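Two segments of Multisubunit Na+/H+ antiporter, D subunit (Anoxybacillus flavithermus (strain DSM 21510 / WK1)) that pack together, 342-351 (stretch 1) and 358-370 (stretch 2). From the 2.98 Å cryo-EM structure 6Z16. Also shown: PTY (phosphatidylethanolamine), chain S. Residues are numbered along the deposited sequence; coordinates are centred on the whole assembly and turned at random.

Stretch 1, residues 342-351: LFVGIIFSIT
Stretch 2 (358-370) SFSGLITSYPLLG

Residues 342-351 form a continuous α-helix that begins earlier in the chain, with phi/psi near -65/-40 for most of its length, drifting to -88/-19 at Thr 351. Its i to i-4 ladder is regular: Ile 346 N to Leu 342 O is 3.0 Å, Phe 348 N to Val 344 O 2.9 Å, and Thr 351 N to Ile 347 O 2.9 Å. Stretch 2 is built differently. Phe 359 (-139/152) and Ser 360 (-158/155) are extended; Gly 361 sits at 92/51, where a CB would be jammed against the carbonyl O of the preceding residue. Residues 362-364 have helical angles without the regular bonds. The turn is closed by Tyr 366 N to Leu 362 O at 2.7 Å, while Thr 364 OG1 donates a weak hydrogen bond to Gly 361 O at 3.2 Å. Tyr 366 (-137/75) takes the N-cap position, and a helix starts at Pro 367, with Gly 370 N to Tyr 366 O at 3.1 Å.

The register is antiparallel in sense: Thr 351 CA lies 7.2 Å from Phe 359 CA, and Phe 343 CA lies 8.1 Å from Leu 369 CA. No hydrogen bond crosses between the stretches, and the 436 Å² they bury is held by apolar packing and two CH-pi contacts.

The aliphatic contacts centre on Leu 369 (chi1 t, chi2 p), which has the largest covered area, 103 Å². Its CD2 reaches Ile 350 CD1 at 3.7 Å, Ile 346 CG2 at 3.9 Å and, more loosely, Ile 347 CG1 at 4.4 Å. These three isoleucines share the m,t rotamer, and all direct CA-to-CB toward stretch 2. Leu 362, also m,t, fits more loosely: its CD1 is 4.3 Å from Ile 347 CG2, and its CD2 is 4.3 Å from Ile 350 CG2.

Three rings take part, one met at its edge and two over a face. Phe 343 (chi1 -85°, chi2 -70°) starts sideways, but its end comes nearer; Leu 369 CD1 meets it at the edge, near the ring plane, 3.6 Å from Phe 343 CD1. Tyr 366 (chi1 -58°, chi2 -82°) instead offers a face: Ile 350 CD1 stands 4.1 Å from the Tyr 366 ring centroid, only 3° off the normal, an almost axial CH-pi contact. The other branch of Ile 350 also touches this ring, with CG2 3.7 Å from Tyr 366 CE2. The Tyr 366 OH is hydrogen-bonded elsewhere in the structure.

At the opposite end of the contact from Phe 343, Phe 359 (chi1 63°, chi2 -87°) receives the second CH-pi contact. Thr 351 CG2 lies 3.7 Å from the Phe 359 ring centroid and 12° off its normal, with Thr 351 in rotamer p. Ile 347 CG2 approaches the same ring obliquely, 4.0 Å from Phe 359 CZ.

Away from this interface, Pro 367 CB comes within 3.4 Å of O10 of the phosphatidylethanolamine, and Leu 368 CD1 within 3.7 Å of its C12.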

# COMPACT_ATOMS: atom_id res chain seq x y z
N LEU D 342 -27.07 62.70 -19.55
CA LEU D 342 -26.06 62.77 -20.61
C LEU D 342 -25.95 64.19 -21.18
O LEU D 342 -24.84 64.65 -21.49
CB LEU D 342 -26.38 61.75 -21.69
CG LEU D 342 -26.31 60.29 -21.21
CD1 LEU D 342 -26.69 59.32 -22.30
CD2 LEU D 342 -24.96 59.98 -20.63
N PHE D 343 -27.09 64.90 -21.30
CA PHE D 343 -27.06 66.32 -21.68
C PHE D 343 -26.25 67.16 -20.70
O PHE D 343 -25.45 68.01 -21.11
CB PHE D 343 -28.47 66.90 -21.78
CG PHE D 343 -29.15 66.68 -23.08
CD1 PHE D 343 -28.70 67.35 -24.20
CD2 PHE D 343 -30.29 65.90 -23.17
CE1 PHE D 343 -29.33 67.18 -25.41
CE2 PHE D 343 -30.94 65.73 -24.36
CZ PHE D 343 -30.45 66.38 -25.49
N VAL D 344 -26.50 66.98 -19.40
CA VAL D 344 -25.79 67.74 -18.36
C VAL D 344 -24.29 67.47 -18.44
O VAL D 344 -23.48 68.39 -18.29
CB VAL D 344 -26.38 67.41 -16.97
CG1 VAL D 344 -25.53 67.99 -15.87
CG2 VAL D 344 -27.77 67.97 -16.86
N GLY D 345 -23.92 66.23 -18.74
CA GLY D 345 -22.51 65.91 -18.91
C GLY D 345 -21.86 66.60 -20.09
O GLY D 345 -20.72 67.08 -19.99
N ILE D 346 -22.57 66.66 -21.23
CA ILE D 346 -22.03 67.36 -22.40
C ILE D 346 -21.86 68.85 -22.12
O ILE D 346 -20.83 69.46 -22.46
CB ILE D 346 -22.91 67.12 -23.64
CG1 ILE D 346 -22.97 65.64 -23.99
CG2 ILE D 346 -22.38 67.87 -24.84
CD1 ILE D 346 -23.99 65.34 -25.02
N ILE D 347 -22.86 69.46 -21.46
CA ILE D 347 -22.79 70.89 -21.14
C ILE D 347 -21.66 71.18 -20.16
O ILE D 347 -20.94 72.18 -20.31
CB ILE D 347 -24.15 71.39 -20.62
CG1 ILE D 347 -25.23 71.21 -21.68
CG2 ILE D 347 -24.10 72.86 -20.29
CD1 ILE D 347 -26.62 71.41 -21.15
N PHE D 348 -21.44 70.29 -19.19
CA PHE D 348 -20.32 70.47 -18.27
C PHE D 348 -18.98 70.30 -18.98
O PHE D 348 -18.00 70.97 -18.63
CB PHE D 348 -20.40 69.49 -17.10
CG PHE D 348 -19.26 69.63 -16.12
CD1 PHE D 348 -19.23 70.68 -15.23
CD2 PHE D 348 -18.21 68.73 -16.12
CE1 PHE D 348 -18.18 70.84 -14.35
CE2 PHE D 348 -17.16 68.89 -15.25
CZ PHE D 348 -17.15 69.94 -14.36
N SER D 349 -18.93 69.40 -19.97
CA SER D 349 -17.72 69.25 -20.77
C SER D 349 -17.39 70.52 -21.53
O SER D 349 -16.22 70.87 -21.70
CB SER D 349 -17.89 68.08 -21.74
OG SER D 349 -16.77 67.98 -22.60
N ILE D 350 -18.42 71.23 -21.98
CA ILE D 350 -18.18 72.47 -22.72
C ILE D 350 -17.78 73.61 -21.79
O ILE D 350 -16.82 74.34 -22.05
CB ILE D 350 -19.43 72.82 -23.56
CG1 ILE D 350 -19.69 71.72 -24.57
CG2 ILE D 350 -19.24 74.12 -24.28
CD1 ILE D 350 -21.01 71.81 -25.23
N THR D 351 -18.50 73.78 -20.68
CA THR D 351 -18.40 75.00 -19.88
C THR D 351 -17.31 74.98 -18.82
O THR D 351 -16.92 76.05 -18.34
CB THR D 351 -19.73 75.29 -19.20
OG1 THR D 351 -20.09 74.19 -18.37
CG2 THR D 351 -20.81 75.50 -20.23
N SER D 358 -22.97 81.13 -14.41
CA SER D 358 -21.62 81.41 -14.85
C SER D 358 -21.48 81.57 -16.35
O SER D 358 -20.52 82.21 -16.80
CB SER D 358 -20.67 80.30 -14.39
OG SER D 358 -20.60 80.25 -12.98
N PHE D 359 -22.39 81.02 -17.14
CA PHE D 359 -22.22 80.95 -18.58
C PHE D 359 -23.54 81.26 -19.28
O PHE D 359 -24.62 81.00 -18.74
CB PHE D 359 -21.70 79.57 -19.01
CG PHE D 359 -22.64 78.43 -18.72
CD1 PHE D 359 -22.62 77.80 -17.49
CD2 PHE D 359 -23.50 77.94 -19.68
CE1 PHE D 359 -23.46 76.74 -17.22
CE2 PHE D 359 -24.35 76.89 -19.42
CZ PHE D 359 -24.32 76.29 -18.19
N SER D 360 -23.43 81.79 -20.49
CA SER D 360 -24.59 82.06 -21.32
C SER D 360 -24.16 82.12 -22.78
O SER D 360 -23.00 82.40 -23.08
CB SER D 360 -25.28 83.37 -20.92
OG SER D 360 -24.41 84.48 -21.12
N GLY D 361 -25.10 81.84 -23.67
CA GLY D 361 -24.87 82.02 -25.09
C GLY D 361 -24.36 80.79 -25.81
O GLY D 361 -23.37 80.86 -26.54
N LEU D 362 -25.04 79.65 -25.64
CA LEU D 362 -24.61 78.41 -26.26
C LEU D 362 -25.32 78.10 -27.57
O LEU D 362 -24.83 77.26 -28.33
CB LEU D 362 -24.82 77.23 -25.30
CG LEU D 362 -24.06 77.07 -23.98
CD1 LEU D 362 -24.67 75.92 -23.22
CD2 LEU D 362 -22.61 76.80 -24.20
N ILE D 363 -26.46 78.74 -27.84
CA ILE D 363 -27.14 78.58 -29.13
C ILE D 363 -26.30 79.14 -30.27
O ILE D 363 -26.26 78.55 -31.36
CB ILE D 363 -28.54 79.24 -29.05
CG1 ILE D 363 -29.47 78.39 -28.21
CG2 ILE D 363 -29.16 79.46 -30.41
CD1 ILE D 363 -29.74 77.05 -28.81
N THR D 364 -25.55 80.21 -30.02
CA THR D 364 -24.71 80.80 -31.06
C THR D 364 -23.52 79.93 -31.45
O THR D 364 -22.87 80.22 -32.45
CB THR D 364 -24.19 82.16 -30.63
OG1 THR D 364 -23.29 82.00 -29.53
CG2 THR D 364 -25.34 83.03 -30.18
N SER D 365 -23.23 78.88 -30.68
CA SER D 365 -22.11 77.99 -30.97
C SER D 365 -22.48 76.52 -31.00
O SER D 365 -21.73 75.74 -31.60
CB SER D 365 -20.99 78.20 -29.95
OG SER D 365 -20.47 79.51 -30.04
N TYR D 366 -23.57 76.11 -30.37
CA TYR D 366 -23.96 74.69 -30.32
C TYR D 366 -25.46 74.58 -30.57
O TYR D 366 -26.24 74.32 -29.64
CB TYR D 366 -23.57 74.08 -28.97
CG TYR D 366 -22.09 74.18 -28.68
CD1 TYR D 366 -21.19 73.28 -29.21
CD2 TYR D 366 -21.60 75.21 -27.89
CE1 TYR D 366 -19.84 73.39 -28.95
CE2 TYR D 366 -20.25 75.33 -27.63
CZ TYR D 366 -19.38 74.42 -28.16
OH TYR D 366 -18.04 74.54 -27.90
N PRO D 367 -25.90 74.73 -31.82
CA PRO D 367 -27.35 74.82 -32.07
C PRO D 367 -28.06 73.49 -31.96
O PRO D 367 -29.21 73.45 -31.51
CB PRO D 367 -27.42 75.37 -33.50
CG PRO D 367 -26.07 75.93 -33.77
CD PRO D 367 -25.14 75.04 -33.04
N LEU D 368 -27.42 72.40 -32.38
CA LEU D 368 -28.06 71.09 -32.35
C LEU D 368 -28.27 70.61 -30.92
O LEU D 368 -29.35 70.11 -30.58
CB LEU D 368 -27.24 70.08 -33.14
CG LEU D 368 -27.79 68.65 -33.17
CD1 LEU D 368 -29.16 68.63 -33.78
CD2 LEU D 368 -26.85 67.75 -33.93
N LEU D 369 -27.25 70.79 -30.08
CA LEU D 369 -27.36 70.48 -28.65
C LEU D 369 -28.42 71.34 -27.97
O LEU D 369 -29.17 70.85 -27.13
CB LEU D 369 -26.00 70.68 -27.99
CG LEU D 369 -25.87 70.45 -26.49
CD1 LEU D 369 -26.08 68.99 -26.14
CD2 LEU D 369 -24.53 70.94 -26.02
N GLY D 370 -28.50 72.62 -28.36
CA GLY D 370 -29.48 73.51 -27.75
C GLY D 370 -30.91 73.13 -28.08
O GLY D 370 -31.75 73.04 -27.19
C1 PTY S . -32.39 76.42 -37.35
C2 PTY S . -26.12 77.86 -38.77
C3 PTY S . -26.63 78.26 -37.36
O4 PTY S . -33.53 75.58 -37.06
C5 PTY S . -29.97 76.72 -36.78
C6 PTY S . -31.23 75.93 -36.53
O7 PTY S . -30.96 74.54 -36.89
C8 PTY S . -30.52 73.72 -35.92
O10 PTY S . -30.30 74.07 -34.79
C11 PTY S . -30.35 72.32 -36.41
C12 PTY S . -31.06 71.31 -35.52
C13 PTY S . -32.55 71.57 -35.41
C14 PTY S . -33.27 70.63 -34.47
C15 PTY S . -34.76 70.91 -34.38
C16 PTY S . -35.41 70.43 -33.09
C17 PTY S . -36.11 69.08 -33.19
C18 PTY S . -37.55 69.15 -33.66
C19 PTY S . -38.33 67.87 -33.40
C20 PTY S . -39.81 67.94 -33.77
C21 PTY S . -40.55 66.63 -33.54
C22 PTY S . -41.90 66.56 -34.22
C23 PTY S . -42.38 65.14 -34.48
C24 PTY S . -43.75 65.04 -35.13
C25 PTY S . -43.83 65.58 -36.55
C26 PTY S . -45.23 65.47 -37.14
C27 PTY S . -45.39 66.08 -38.53
C28 PTY S . -46.82 66.02 -39.04
C29 PTY S . -46.96 66.46 -40.48
C30 PTY S . -34.41 76.05 -36.18
C31 PTY S . -35.56 75.11 -36.00
O30 PTY S . -34.28 77.09 -35.60
C32 PTY S . -35.66 74.51 -34.61
C33 PTY S . -36.30 75.44 -33.61
C34 PTY S . -37.80 75.24 -33.45
C35 PTY S . -38.21 74.04 -32.62
C36 PTY S . -39.70 73.98 -32.36
C37 PTY S . -40.16 72.82 -31.50
C38 PTY S . -41.66 72.85 -31.22
C39 PTY S . -42.13 71.81 -30.21
C40 PTY S . -42.08 70.38 -30.70
C41 PTY S . -43.00 70.08 -31.87
P1 PTY S . -28.93 79.13 -36.31
O11 PTY S . -28.01 78.64 -37.52
O12 PTY S . -28.10 78.98 -35.04
O13 PTY S . -29.47 80.49 -36.55
O14 PTY S . -30.11 78.04 -36.23
N1 PTY S . -25.92 76.41 -38.82